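Local coordinates for methyltransferase (Thermus thermophilus, PDB 3TMA), which uses S-adenosyl-L-methionine to methylate the N2 atom of the guanosine at position 6 of tRNA(Phe), at residues A40-E45 with E65-L70; V114-E119 with E128-V133; S175-K180 with L187-A192; G204-D209 with T228-A233; L316-A321 with V344-F349. All coordinates share one frame; numbering follows the deposited sequence.

Interaction 1: residues A40-E45 with E65-L70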
# COMPACT_ATOMS: atom_id res chain seq x y z
N ALA A 40 -0.71 -16.57 -0.01
CA ALA A 40 -1.35 -17.21 1.14
C ALA A 40 -2.88 -17.26 0.99
O ALA A 40 -3.55 -18.19 1.46
CB ALA A 40 -0.94 -16.52 2.44
N LEU A 41 -3.42 -16.27 0.28
CA LEU A 41 -4.86 -16.25 0.01
C LEU A 41 -5.22 -17.25 -1.11
O LEU A 41 -6.18 -18.04 -0.98
CB LEU A 41 -5.25 -14.81 -0.37
CG LEU A 41 -6.70 -14.45 -0.25
CD1 LEU A 41 -7.12 -14.72 1.18
CD2 LEU A 41 -6.91 -13.01 -0.67
N TYR A 42 -4.40 -17.28 -2.17
CA TYR A 42 -4.65 -18.12 -3.33
C TYR A 42 -3.44 -18.96 -3.66
O TYR A 42 -2.69 -18.60 -4.56
CB TYR A 42 -4.93 -17.26 -4.57
CG TYR A 42 -6.10 -16.32 -4.44
CD1 TYR A 42 -7.39 -16.81 -4.24
CD2 TYR A 42 -5.93 -14.96 -4.56
CE1 TYR A 42 -8.47 -15.95 -4.17
CE2 TYR A 42 -7.00 -14.09 -4.46
CZ TYR A 42 -8.27 -14.59 -4.27
OH TYR A 42 -9.34 -13.73 -4.18
N PRO A 43 -3.28 -20.13 -3.00
CA PRO A 43 -2.16 -21.00 -3.37
C PRO A 43 -2.25 -21.47 -4.80
O PRO A 43 -3.34 -21.62 -5.34
CB PRO A 43 -2.31 -22.19 -2.42
CG PRO A 43 -3.10 -21.67 -1.25
CD PRO A 43 -4.07 -20.67 -1.88
N GLY A 44 -1.12 -21.78 -5.40
CA GLY A 44 -1.11 -22.26 -6.77
C GLY A 44 -0.04 -21.54 -7.54
O GLY A 44 0.60 -20.64 -7.00
N GLU A 45 0.16 -21.91 -8.80
CA GLU A 45 1.31 -21.41 -9.54
C GLU A 45 0.90 -20.43 -10.65
O GLU A 45 -0.29 -20.19 -10.87
CB GLU A 45 2.21 -22.58 -10.04
CG GLU A 45 1.70 -23.35 -11.30
CD GLU A 45 0.63 -24.41 -11.01
OE1 GLU A 45 0.25 -24.57 -9.83
OE2 GLU A 45 0.16 -25.06 -11.97
N GLU A 65 -15.01 -12.07 -2.23
CA GLU A 65 -14.88 -10.94 -1.32
C GLU A 65 -13.59 -11.07 -0.53
O GLU A 65 -13.12 -10.09 0.04
CB GLU A 65 -16.08 -10.85 -0.36
CG GLU A 65 -17.28 -10.06 -0.89
CD GLU A 65 -18.20 -10.90 -1.80
OE1 GLU A 65 -17.89 -12.11 -2.03
OE2 GLU A 65 -19.22 -10.36 -2.29
N GLU A 66 -13.06 -12.28 -0.50
CA GLU A 66 -11.81 -12.57 0.18
C GLU A 66 -10.65 -11.65 -0.31
O GLU A 66 -9.78 -11.25 0.48
CB GLU A 66 -11.47 -14.08 0.04
CG GLU A 66 -10.87 -14.57 -1.34
CD GLU A 66 -11.91 -14.77 -2.44
OE1 GLU A 66 -13.12 -14.83 -2.10
OE2 GLU A 66 -11.54 -14.79 -3.65
N ALA A 67 -10.70 -11.25 -1.58
CA ALA A 67 -9.65 -10.43 -2.14
C ALA A 67 -9.67 -9.05 -1.47
O ALA A 67 -8.65 -8.40 -1.33
CB ALA A 67 -9.84 -10.30 -3.64
N LEU A 68 -10.84 -8.62 -1.02
CA LEU A 68 -10.93 -7.30 -0.40
C LEU A 68 -10.30 -7.23 1.01
O LEU A 68 -10.27 -6.16 1.62
CB LEU A 68 -12.37 -6.82 -0.33
CG LEU A 68 -13.11 -6.75 -1.68
CD1 LEU A 68 -14.63 -6.56 -1.45
CD2 LEU A 68 -12.57 -5.64 -2.55
N GLY A 69 -9.79 -8.34 1.51
CA GLY A 69 -9.16 -8.40 2.83
C GLY A 69 -7.66 -8.13 2.76
O GLY A 69 -6.94 -8.20 3.80
N LEU A 70 -7.16 -7.89 1.55
CA LEU A 70 -5.71 -7.68 1.34
C LEU A 70 -5.27 -6.41 2.03
O LEU A 70 -5.92 -5.38 1.91
CB LEU A 70 -5.38 -7.60 -0.15
CG LEU A 70 -5.51 -8.93 -0.88
CD1 LEU A 70 -5.51 -8.75 -2.42
CD2 LEU A 70 -4.43 -9.91 -0.41
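Tyr42 and Glu66 meet in the ferredoxin-like N-terminal part of the protein, where the C-terminal end of helix 31-41 faces a short 3-10 segment, residues 65-69, between strands 55-59 and 76-84. Tyr42 is the first residue to leave the helical backbone, and its side chain shows how a helix end can be tied to a neighbouring loop. From CB, a chi1 of -58° sets CG beside the backbone N and swings the ring back across the preceding residue, so that Leu41 CG sits 4.2 Å above one ring face, over the centre. Farther out, CE1 lies 3.3 Å from Glu66 OE2, which reaches the ring at its edge and in its plane. CZ comes within 3.9 Å of Glu66 CG. At the tip, OH donates a very short hydrogen bond of 2.5 Å to Glu66 OE2, with the carboxylate turned almost perpendicular (89°) to the ring. Glu66 can present this oxygen because its chain bends at chi2 (-80°). The same OE2 accepts from Gly64 N, so two bonds hold this one oxygen, beside a buried phenol. Leu41 packs its CD2 against Leu70 CD2 at 4.0 Å; the same methyl also lies 3.6 Å from the backbone Glu66 O. On the other segment, Ala67 CB closes against Tyr42 OH at 3.5 Å.

Interaction 2: residues V114-E119 with E128-V133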
# COMPACT_ATOMS: atom_id res chain seq x y z
N VAL A 114 -14.68 4.08 -19.06
CA VAL A 114 -13.48 3.28 -19.35
C VAL A 114 -12.26 4.10 -18.89
O VAL A 114 -12.21 5.33 -19.07
CB VAL A 114 -13.34 2.97 -20.86
CG1 VAL A 114 -12.11 2.08 -21.14
CG2 VAL A 114 -14.61 2.27 -21.42
N GLU A 115 -11.32 3.45 -18.21
CA GLU A 115 -10.05 4.06 -17.85
C GLU A 115 -8.99 3.25 -18.58
O GLU A 115 -8.86 2.03 -18.36
CB GLU A 115 -9.85 3.98 -16.34
CG GLU A 115 -10.74 4.96 -15.57
CD GLU A 115 -10.53 4.90 -14.05
OE1 GLU A 115 -9.73 4.05 -13.57
OE2 GLU A 115 -11.18 5.68 -13.33
N ALA A 116 -8.32 3.87 -19.55
CA ALA A 116 -7.28 3.14 -20.30
C ALA A 116 -5.91 3.64 -19.92
O ALA A 116 -5.74 4.82 -19.65
CB ALA A 116 -7.50 3.26 -21.81
N ARG A 117 -4.92 2.75 -19.87
CA ARG A 117 -3.55 3.15 -19.56
C ARG A 117 -2.66 2.46 -20.58
O ARG A 117 -2.99 1.37 -21.07
CB ARG A 117 -3.16 2.66 -18.16
CG ARG A 117 -3.88 3.34 -17.01
CD ARG A 117 -3.40 2.77 -15.68
NE ARG A 117 -4.16 3.31 -14.54
N ARG A 118 -1.53 3.08 -20.89
CA ARG A 118 -0.59 2.53 -21.88
C ARG A 118 0.81 2.56 -21.30
O ARG A 118 1.19 3.51 -20.63
CB ARG A 118 -0.56 3.39 -23.14
CG ARG A 118 -1.80 3.33 -23.99
CD ARG A 118 -1.59 4.21 -25.22
NE ARG A 118 -1.12 5.54 -24.83
CZ ARG A 118 -0.00 6.10 -25.28
NH1 ARG A 118 0.35 7.30 -24.86
NH2 ARG A 118 0.75 5.46 -26.16
N GLU A 119 1.58 1.53 -21.63
CA GLU A 119 3.02 1.50 -21.44
C GLU A 119 3.66 1.06 -22.76
O GLU A 119 3.17 0.15 -23.41
CB GLU A 119 3.37 0.55 -20.28
CG GLU A 119 2.81 1.05 -18.94
CD GLU A 119 3.11 0.15 -17.74
OE1 GLU A 119 3.74 -0.93 -17.91
OE2 GLU A 119 2.70 0.55 -16.62
N GLU A 128 -8.31 7.72 -26.97
CA GLU A 128 -8.90 7.00 -28.14
C GLU A 128 -9.47 5.61 -27.77
O GLU A 128 -10.51 5.16 -28.32
CB GLU A 128 -7.89 6.82 -29.27
CG GLU A 128 -7.68 8.04 -30.14
CD GLU A 128 -6.59 7.80 -31.19
OE1 GLU A 128 -5.40 7.78 -30.82
OE2 GLU A 128 -6.93 7.62 -32.38
N VAL A 129 -8.72 4.89 -26.93
CA VAL A 129 -9.12 3.57 -26.47
C VAL A 129 -10.40 3.72 -25.64
O VAL A 129 -11.34 2.94 -25.81
CB VAL A 129 -8.02 2.92 -25.60
CG1 VAL A 129 -8.54 1.62 -24.94
CG2 VAL A 129 -6.76 2.57 -26.45
N GLU A 130 -10.42 4.69 -24.73
CA GLU A 130 -11.62 4.93 -23.93
C GLU A 130 -12.84 5.23 -24.79
O GLU A 130 -13.96 4.74 -24.52
CB GLU A 130 -11.40 6.03 -22.89
CG GLU A 130 -10.27 5.62 -21.88
CD GLU A 130 -9.86 6.77 -20.91
OE1 GLU A 130 -10.40 7.88 -21.06
OE2 GLU A 130 -8.98 6.56 -20.02
N ARG A 131 -12.67 6.03 -25.81
CA ARG A 131 -13.82 6.36 -26.63
C ARG A 131 -14.31 5.15 -27.41
O ARG A 131 -15.50 4.84 -27.40
CB ARG A 131 -13.56 7.52 -27.58
CG ARG A 131 -14.65 7.69 -28.64
CD ARG A 131 -14.56 9.06 -29.24
NE ARG A 131 -13.46 9.18 -30.19
CZ ARG A 131 -13.59 8.96 -31.50
NH1 ARG A 131 -12.55 9.17 -32.31
NH2 ARG A 131 -14.78 8.61 -32.00
N ARG A 132 -13.40 4.45 -28.08
CA ARG A 132 -13.79 3.32 -28.93
C ARG A 132 -14.44 2.16 -28.09
O ARG A 132 -15.53 1.68 -28.39
CB ARG A 132 -12.59 2.79 -29.71
CG ARG A 132 -12.89 1.49 -30.52
CD ARG A 132 -13.56 1.82 -31.88
NE ARG A 132 -12.66 2.63 -32.69
CZ ARG A 132 -11.99 2.17 -33.75
NH1 ARG A 132 -12.17 0.91 -34.15
NH2 ARG A 132 -11.14 2.96 -34.38
N VAL A 133 -13.79 1.80 -27.00
CA VAL A 133 -14.31 0.76 -26.09
C VAL A 133 -15.62 1.20 -25.39
O VAL A 133 -16.61 0.50 -25.47
CB VAL A 133 -13.24 0.28 -25.12
CG1 VAL A 133 -13.85 -0.66 -24.00
CG2 VAL A 133 -12.12 -0.49 -25.91
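The beta-alpha-beta unit of strand 112-119, helix 126-141 and strand 152-159 in the THUMP domain brings Val114 and Ala116 against Val129, Glu130 and Val133. Strand and helix segments run 7.5 Å apart at closest approach, with 142° between their directions. Strand 112-119 is an outermost strand of its sheet in this chain: Glu115 and Arg117 pair with strand 152-159, whereas Ala116 N is turned to the other edge. There Glu130 supplies the acceptor that a further strand would otherwise offer to this N-H. Its CG stands beside the backbone N and its chain is extended beyond, which carries OE2 to Ala116 N in a nearly straight (175°) hydrogen bond of 2.8 Å. The oxygen uses its anti lone pair, directed away from OE1, which itself has a long, weak ion pair with Arg113. The glutamate's CG packs on Ala116 CB at 3.6 Å. Ala116 CB also meets Val129 CG1 at 3.7 Å, and one turn along the helix Val133 CG1 touches Val114 CG2 at 4.0 Å. A helix packed on the strand it follows and leading to the parallel neighbour 152-159 is the beta-alpha-beta crossover, here that of the THUMP domain.

Interaction 3: residues S175-K180 with L187-A192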
# COMPACT_ATOMS: atom_id res chain seq x y z
N SER A 175 -6.77 0.86 0.85
CA SER A 175 -5.94 1.57 1.75
C SER A 175 -6.64 2.74 2.44
O SER A 175 -6.06 3.36 3.34
CB SER A 175 -4.70 2.05 1.00
OG SER A 175 -5.09 2.65 -0.21
N ARG A 176 -7.90 3.01 2.09
CA ARG A 176 -8.69 4.02 2.81
C ARG A 176 -9.27 3.55 4.15
O ARG A 176 -10.18 4.17 4.69
CB ARG A 176 -9.83 4.54 1.94
CG ARG A 176 -9.35 5.25 0.71
CD ARG A 176 -9.02 6.72 1.03
NE ARG A 176 -9.21 7.55 -0.16
CZ ARG A 176 -8.26 7.80 -1.06
NH1 ARG A 176 -7.03 7.33 -0.88
NH2 ARG A 176 -8.53 8.55 -2.12
N ARG A 177 -8.67 2.53 4.76
CA ARG A 177 -9.02 2.20 6.14
C ARG A 177 -8.48 3.24 7.12
O ARG A 177 -7.52 3.98 6.81
CB ARG A 177 -8.58 0.77 6.49
CG ARG A 177 -7.10 0.44 6.16
CD ARG A 177 -6.81 -0.99 6.56
NE ARG A 177 -5.39 -1.33 6.35
CZ ARG A 177 -4.86 -1.66 5.18
NH1 ARG A 177 -5.60 -1.67 4.08
NH2 ARG A 177 -3.56 -1.97 5.09
N PHE A 178 -9.11 3.32 8.29
CA PHE A 178 -8.73 4.26 9.35
C PHE A 178 -8.75 5.73 8.89
O PHE A 178 -7.76 6.44 9.09
CB PHE A 178 -7.36 3.88 9.95
CG PHE A 178 -7.24 2.43 10.30
CD1 PHE A 178 -8.25 1.81 11.03
CD2 PHE A 178 -6.17 1.66 9.85
CE1 PHE A 178 -8.19 0.44 11.31
CE2 PHE A 178 -6.07 0.29 10.16
CZ PHE A 178 -7.08 -0.32 10.89
N PRO A 179 -9.88 6.20 8.30
CA PRO A 179 -9.95 7.54 7.72
C PRO A 179 -9.81 8.64 8.80
O PRO A 179 -9.29 9.71 8.50
CB PRO A 179 -11.34 7.59 7.05
CG PRO A 179 -12.18 6.61 7.86
CD PRO A 179 -11.16 5.49 8.16
N LYS A 180 -10.21 8.37 10.03
CA LYS A 180 -10.01 9.34 11.11
C LYS A 180 -8.52 9.66 11.34
O LYS A 180 -8.17 10.76 11.74
CB LYS A 180 -10.67 8.89 12.41
CG LYS A 180 -12.12 9.35 12.60
CD LYS A 180 -12.78 8.65 13.81
CE LYS A 180 -14.20 8.17 13.48
NZ LYS A 180 -15.25 9.24 13.52
N LEU A 187 1.44 9.02 4.38
CA LEU A 187 1.70 7.66 4.88
C LEU A 187 0.48 6.74 4.94
O LEU A 187 -0.32 6.83 5.86
CB LEU A 187 2.38 7.69 6.23
CG LEU A 187 2.60 6.23 6.63
CD1 LEU A 187 3.88 5.74 6.02
CD2 LEU A 187 2.64 6.07 8.10
N THR A 188 0.41 5.78 4.03
CA THR A 188 -0.82 4.99 3.89
C THR A 188 -0.80 3.84 4.89
O THR A 188 0.29 3.38 5.29
CB THR A 188 -0.94 4.42 2.46
OG1 THR A 188 0.16 3.52 2.24
CG2 THR A 188 -0.80 5.54 1.45
N PRO A 189 -1.98 3.26 5.17
CA PRO A 189 -1.97 1.99 5.91
C PRO A 189 -1.20 0.86 5.18
O PRO A 189 -0.67 -0.04 5.83
CB PRO A 189 -3.47 1.63 6.04
CG PRO A 189 -4.15 2.96 6.05
CD PRO A 189 -3.34 3.85 5.12
N VAL A 190 -1.12 0.91 3.84
CA VAL A 190 -0.35 -0.11 3.10
C VAL A 190 1.17 -0.05 3.44
O VAL A 190 1.81 -1.06 3.67
CB VAL A 190 -0.58 0.03 1.59
CG1 VAL A 190 0.43 -0.85 0.82
CG2 VAL A 190 -2.05 -0.41 1.24
N LEU A 191 1.72 1.16 3.47
CA LEU A 191 3.09 1.36 3.88
C LEU A 191 3.34 0.98 5.34
O LEU A 191 4.36 0.32 5.65
CB LEU A 191 3.51 2.81 3.67
CG LEU A 191 4.49 2.87 2.51
CD1 LEU A 191 4.78 4.33 2.16
CD2 LEU A 191 5.75 2.12 2.94
N ALA A 192 2.40 1.31 6.21
CA ALA A 192 2.47 0.85 7.60
C ALA A 192 2.50 -0.68 7.73
O ALA A 192 3.29 -1.24 8.52
CB ALA A 192 1.27 1.44 8.39
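Van der Waals packing of the interdomain linker on the first turn of a Rossmann-domain helix joins Ser175, Arg177 and Phe178 to Pro189 and Val190. Pro189 opens helix 189-198, and its side chain lies about 4 Å from that of Thr216, a residue that probably binds S-adenosyl-L-methionine. Three residues touch its ring. Ser175 O rests 3.3 Å from CD, the guanidinium of Arg177 presents a face to CB, which sits 3.3 Å above that plane and toward its rim, and Phe178 is the loosest of them, its CD2 4.5 Å from CG. Arg177 arrives there with CG between the backbone N and the carbonyl carbon (chi1 51°) and an extended chain that runs alongside the proline ring, the two side chains pointing opposite ways. Alongside, Ser175 CB touches Val190 CG2 at 3.6 Å. Thr188 is the N-cap: its OG1 accepts from Leu191 N at 3.1 Å. The polar ends look elsewhere, with Arg177 NE in a salt bridge to Glu220, its NH2 bonded to Arg71 O, and Ser175 OG bonded to His74. The nitrogens of the guanidinium thus take polar partners outside the contact while one face lies against Pro189 CB; one arginine serves both the charged and the apolar side of the joint.

Interaction 4: residues G204-D209 with T228-A233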
# COMPACT_ATOMS: atom_id res chain seq x y z
N GLY A 204 1.86 -11.10 19.82
CA GLY A 204 2.52 -11.36 21.10
C GLY A 204 3.72 -10.42 21.32
O GLY A 204 4.14 -10.25 22.44
N MET A 205 4.31 -9.88 20.24
CA MET A 205 5.44 -8.95 20.34
C MET A 205 5.01 -7.56 20.74
O MET A 205 3.88 -7.13 20.46
CB MET A 205 6.24 -8.88 19.04
CG MET A 205 7.00 -10.15 18.72
SD MET A 205 7.87 -9.86 17.16
CE MET A 205 8.51 -11.51 16.84
N ARG A 206 5.88 -6.89 21.50
CA ARG A 206 5.68 -5.49 21.92
C ARG A 206 6.11 -4.58 20.78
O ARG A 206 7.22 -4.75 20.23
CB ARG A 206 6.54 -5.19 23.16
CG ARG A 206 6.14 -6.01 24.43
CD ARG A 206 7.32 -6.07 25.45
NE ARG A 206 8.50 -6.71 24.86
CZ ARG A 206 9.69 -6.78 25.43
NH1 ARG A 206 10.70 -7.41 24.82
NH2 ARG A 206 9.86 -6.30 26.65
N VAL A 207 5.30 -3.58 20.45
CA VAL A 207 5.61 -2.78 19.25
C VAL A 207 5.54 -1.32 19.64
O VAL A 207 4.62 -0.94 20.40
CB VAL A 207 4.55 -3.02 18.15
CG1 VAL A 207 4.75 -2.01 16.95
CG2 VAL A 207 4.63 -4.44 17.65
N LEU A 208 6.50 -0.50 19.18
CA LEU A 208 6.44 0.95 19.44
C LEU A 208 6.36 1.72 18.12
O LEU A 208 7.14 1.46 17.19
CB LEU A 208 7.67 1.43 20.23
CG LEU A 208 7.95 2.95 20.26
CD1 LEU A 208 6.87 3.70 21.11
CD2 LEU A 208 9.40 3.19 20.83
N ASP A 209 5.44 2.69 18.06
CA ASP A 209 5.36 3.68 16.95
C ASP A 209 5.82 5.07 17.47
O ASP A 209 5.06 5.80 18.11
CB ASP A 209 3.90 3.71 16.49
CG ASP A 209 3.61 4.81 15.46
OD1 ASP A 209 4.58 5.49 14.99
OD2 ASP A 209 2.39 4.99 15.14
N THR A 228 -3.01 -9.43 22.03
CA THR A 228 -1.88 -10.02 22.76
C THR A 228 -0.57 -9.24 22.51
O THR A 228 0.43 -9.45 23.21
CB THR A 228 -1.67 -11.58 22.51
OG1 THR A 228 -1.14 -11.79 21.20
CG2 THR A 228 -2.99 -12.40 22.68
N SER A 229 -0.55 -8.31 21.56
CA SER A 229 0.65 -7.48 21.38
C SER A 229 0.41 -6.11 22.02
O SER A 229 -0.43 -5.33 21.53
CB SER A 229 0.95 -7.26 19.89
OG SER A 229 1.70 -8.33 19.33
N PRO A 230 1.20 -5.78 23.06
CA PRO A 230 1.20 -4.39 23.56
C PRO A 230 1.70 -3.39 22.48
O PRO A 230 2.69 -3.66 21.81
CB PRO A 230 2.20 -4.43 24.73
CG PRO A 230 2.20 -5.95 25.18
CD PRO A 230 2.10 -6.66 23.83
N VAL A 231 0.94 -2.33 22.24
CA VAL A 231 1.31 -1.31 21.22
C VAL A 231 1.45 0.04 21.92
O VAL A 231 0.55 0.44 22.66
CB VAL A 231 0.25 -1.16 20.12
CG1 VAL A 231 0.66 -0.02 19.13
CG2 VAL A 231 0.13 -2.48 19.36
N TYR A 232 2.63 0.65 21.78
CA TYR A 232 2.95 1.94 22.39
C TYR A 232 3.10 2.93 21.22
O TYR A 232 3.59 2.54 20.16
CB TYR A 232 4.31 1.83 23.14
CG TYR A 232 4.28 0.86 24.32
CD1 TYR A 232 3.94 1.30 25.60
CD2 TYR A 232 4.65 -0.48 24.17
CE1 TYR A 232 3.90 0.40 26.70
CE2 TYR A 232 4.66 -1.37 25.25
CZ TYR A 232 4.26 -0.93 26.49
OH TYR A 232 4.24 -1.84 27.52
N ALA A 233 2.69 4.18 21.41
CA ALA A 233 2.72 5.11 20.31
C ALA A 233 2.91 6.48 20.90
O ALA A 233 2.25 6.83 21.88
CB ALA A 233 1.40 5.06 19.53
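Residues 207-209 and 231-233 run as neighbouring parallel strands, pairing Val207 with Val231, Leu208 with Tyr232 and Asp209 with Ala233, the axes of these short segments 4.6 Å apart at closest approach and 18° from parallel. Val207 N donates to Pro230 O at 2.9 Å, Tyr232 N to Val207 O at 2.9 Å, and Asp209 N to Tyr232 O at 2.8 Å. Just before the strands a side chain takes over this work. Ser229 OG accepts from Gly204 N at 2.8 Å, a bent bond of 133°, and donates to Met205 O at 2.7 Å, approaching in the carbonyl plane on a lone pair; one hydroxyl thereby bridges two backbone groups of the loop leading into strand 207-209. The pair opens the beta-alpha-beta unit of a Rossmann-fold methyltransferase, with helix 216-225 as the connection. That helix covers the face bearing Val207, Asp209, Val231 and Ala233. Asp209 ends its strand where the glycine-rich loop begins, whose Ser214, Gly215 and Thr216 probably bind S-adenosyl-L-methionine. Asp209 OD2 is hydrogen-bonded to Thr212 OG1. On the face of Leu208 and Tyr232, CG of Leu208 lies opposite its own N (chi1 164°), which sends CD1 over to Tyr232 CB at 3.8 Å. Nearer the start, Arg206 CG packs on Pro230 CG at 4.0 Å, while its guanidinium reaches away to salt bridges with Asp274 and Glu272.

Interaction 5: residues L316-A321 with V344-F349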
# COMPACT_ATOMS: atom_id res chain seq x y z
N LEU A 316 11.48 4.36 7.78
CA LEU A 316 11.32 4.97 6.45
C LEU A 316 12.03 6.33 6.41
O LEU A 316 11.83 7.15 7.34
CB LEU A 316 9.81 5.13 6.23
CG LEU A 316 9.11 5.48 4.93
CD1 LEU A 316 9.43 4.55 3.76
CD2 LEU A 316 7.64 5.37 5.30
N THR A 317 12.85 6.60 5.40
CA THR A 317 13.53 7.90 5.34
C THR A 317 13.83 8.35 3.89
O THR A 317 14.28 7.54 3.08
CB THR A 317 14.91 7.89 6.16
OG1 THR A 317 15.61 9.13 5.96
CG2 THR A 317 15.82 6.77 5.67
N LEU A 318 13.67 9.64 3.64
CA LEU A 318 14.17 10.27 2.41
C LEU A 318 15.65 10.56 2.42
O LEU A 318 16.23 10.96 1.37
CB LEU A 318 13.35 11.54 2.06
CG LEU A 318 11.94 11.19 1.53
CD1 LEU A 318 10.98 12.40 1.70
CD2 LEU A 318 12.01 10.72 0.07
N ARG A 319 16.30 10.37 3.58
CA ARG A 319 17.71 10.75 3.71
C ARG A 319 18.59 9.57 4.17
O ARG A 319 19.10 9.58 5.29
CB ARG A 319 17.81 11.92 4.70
CG ARG A 319 17.27 13.25 4.13
CD ARG A 319 17.39 14.37 5.14
NE ARG A 319 16.84 15.63 4.64
CZ ARG A 319 17.51 16.56 3.98
NH1 ARG A 319 18.82 16.43 3.70
NH2 ARG A 319 16.86 17.65 3.61
N PRO A 320 18.82 8.58 3.28
CA PRO A 320 19.55 7.38 3.70
C PRO A 320 21.00 7.64 4.11
O PRO A 320 21.47 7.05 5.10
CB PRO A 320 19.46 6.44 2.49
CG PRO A 320 19.20 7.36 1.31
CD PRO A 320 18.35 8.47 1.88
N ALA A 321 21.69 8.55 3.42
CA ALA A 321 23.06 8.84 3.79
C ALA A 321 23.14 9.44 5.21
O ALA A 321 24.00 9.09 6.02
CB ALA A 321 23.71 9.76 2.78
N VAL A 344 7.53 10.22 -4.57
CA VAL A 344 8.96 10.26 -4.27
C VAL A 344 9.43 8.92 -3.74
O VAL A 344 8.62 7.99 -3.64
CB VAL A 344 9.36 11.48 -3.35
CG1 VAL A 344 8.92 12.80 -4.01
CG2 VAL A 344 8.78 11.36 -1.93
N TYR A 345 10.74 8.76 -3.48
CA TYR A 345 11.27 7.42 -3.22
C TYR A 345 12.06 7.30 -1.91
O TYR A 345 13.32 7.27 -1.92
CB TYR A 345 12.15 6.98 -4.40
CG TYR A 345 11.36 6.62 -5.62
CD1 TYR A 345 10.89 7.59 -6.46
CD2 TYR A 345 11.04 5.29 -5.90
CE1 TYR A 345 10.19 7.27 -7.63
CE2 TYR A 345 10.33 4.95 -7.07
CZ TYR A 345 9.92 5.96 -7.91
OH TYR A 345 9.20 5.67 -9.05
N PRO A 346 11.34 7.18 -0.78
CA PRO A 346 12.07 6.90 0.46
C PRO A 346 12.68 5.50 0.46
O PRO A 346 12.29 4.64 -0.35
CB PRO A 346 10.98 7.00 1.52
CG PRO A 346 9.72 6.68 0.81
CD PRO A 346 9.89 7.31 -0.56
N ARG A 347 13.65 5.29 1.35
CA ARG A 347 14.18 3.96 1.61
C ARG A 347 13.51 3.40 2.85
O ARG A 347 13.13 4.17 3.75
CB ARG A 347 15.71 4.06 1.84
CG ARG A 347 16.52 4.04 0.53
CD ARG A 347 16.26 5.28 -0.35
NE ARG A 347 17.22 5.32 -1.46
CZ ARG A 347 16.91 5.53 -2.74
NH1 ARG A 347 15.71 6.00 -3.07
NH2 ARG A 347 17.86 5.40 -3.67
N VAL A 348 13.33 2.08 2.90
CA VAL A 348 13.00 1.40 4.18
C VAL A 348 14.28 0.66 4.62
O VAL A 348 14.88 -0.11 3.83
CB VAL A 348 11.85 0.36 4.07
CG1 VAL A 348 11.68 -0.40 5.43
CG2 VAL A 348 10.50 1.06 3.70
N PHE A 349 14.70 0.91 5.85
CA PHE A 349 15.83 0.14 6.41
C PHE A 349 15.30 -0.74 7.52
O PHE A 349 14.45 -0.29 8.27
CB PHE A 349 16.83 1.15 7.01
CG PHE A 349 17.57 1.97 5.96
CD1 PHE A 349 18.34 1.36 4.99
CD2 PHE A 349 17.53 3.35 5.98
CE1 PHE A 349 19.07 2.13 4.01
CE2 PHE A 349 18.28 4.11 5.03
CZ PHE A 349 19.03 3.48 4.05
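Phe349 turns the edge of its ring to Pro320, whose CB lies 3.4 Å from CZ and close to the ring plane. Thr317 CG2 comes in obliquely, 3.7 Å from CE2, and Arg347 CB of its own strand lies over one ring face, offset toward the rim. With chi1 at -70°, the phenylalanine leans across to the neighbouring segment, so its outer edge, CE2 and CZ, rests against both Thr317 CG2 and Pro320 CB. The second flat group, the guanidinium of Arg347, has Tyr345 O at its edge and in its plane, a hydrogen bond from NH1; CD of this arginine touches Pro320 CG at 4.0 Å. The backbones pair antiparallel. Thr317 and Arg347 form the hydrogen-bonded pair, Thr317 N giving to Arg347 O at 3.0 Å and Arg347 N to Thr317 O at 2.9 Å, while Leu316 and Val348 make the non-hydrogen-bonded pair. On the face carrying Leu316 and Val348, Leu316 CD1 is shared by Pro346 CG and Val348 CG2, each at 3.7 Å. Beyond the strand, at the exposed rim, Leu318 CD2 meets Val344 CG2. Where strand 312-317 gives way to helix 320-326, Thr317 OG1 accepts from Arg319 N at 2.8 Å, an ST turn, and is also hydrogen-bonded to Tyr296 OH. The side chain of Leu316 lies about 4 Å from that of Asn279, which probably binds S-adenosyl-L-methionine. Strand 347-353, set antiparallel between strands 312-317 and 331-338, is the reversed strand that distinguishes the Rossmann-fold methyltransferase sheet.

In the fold
Interactions 1 and 2 belong to the N-terminal half, interactions 4 and 5 to a single sheet of the catalytic domain, and interaction 3 lies between the halves. Interaction 1 is buried and the others partly so, yet the chemistry follows the elements joined. In interactions 4 and 5 backbone bonds set the register, joined by a serine hydroxyl in the first and by apolar side chains in the second. Where a helix meets a loop or an edge strand, in interactions 1 and 2, a glutamate supplies the bond. Between its two segments interaction 3 has only packing, its polar groups being bonded elsewhere in the chain; it touches interaction 5 through Leu187 CD1 and Leu316 CD2, 3.8 Å apart.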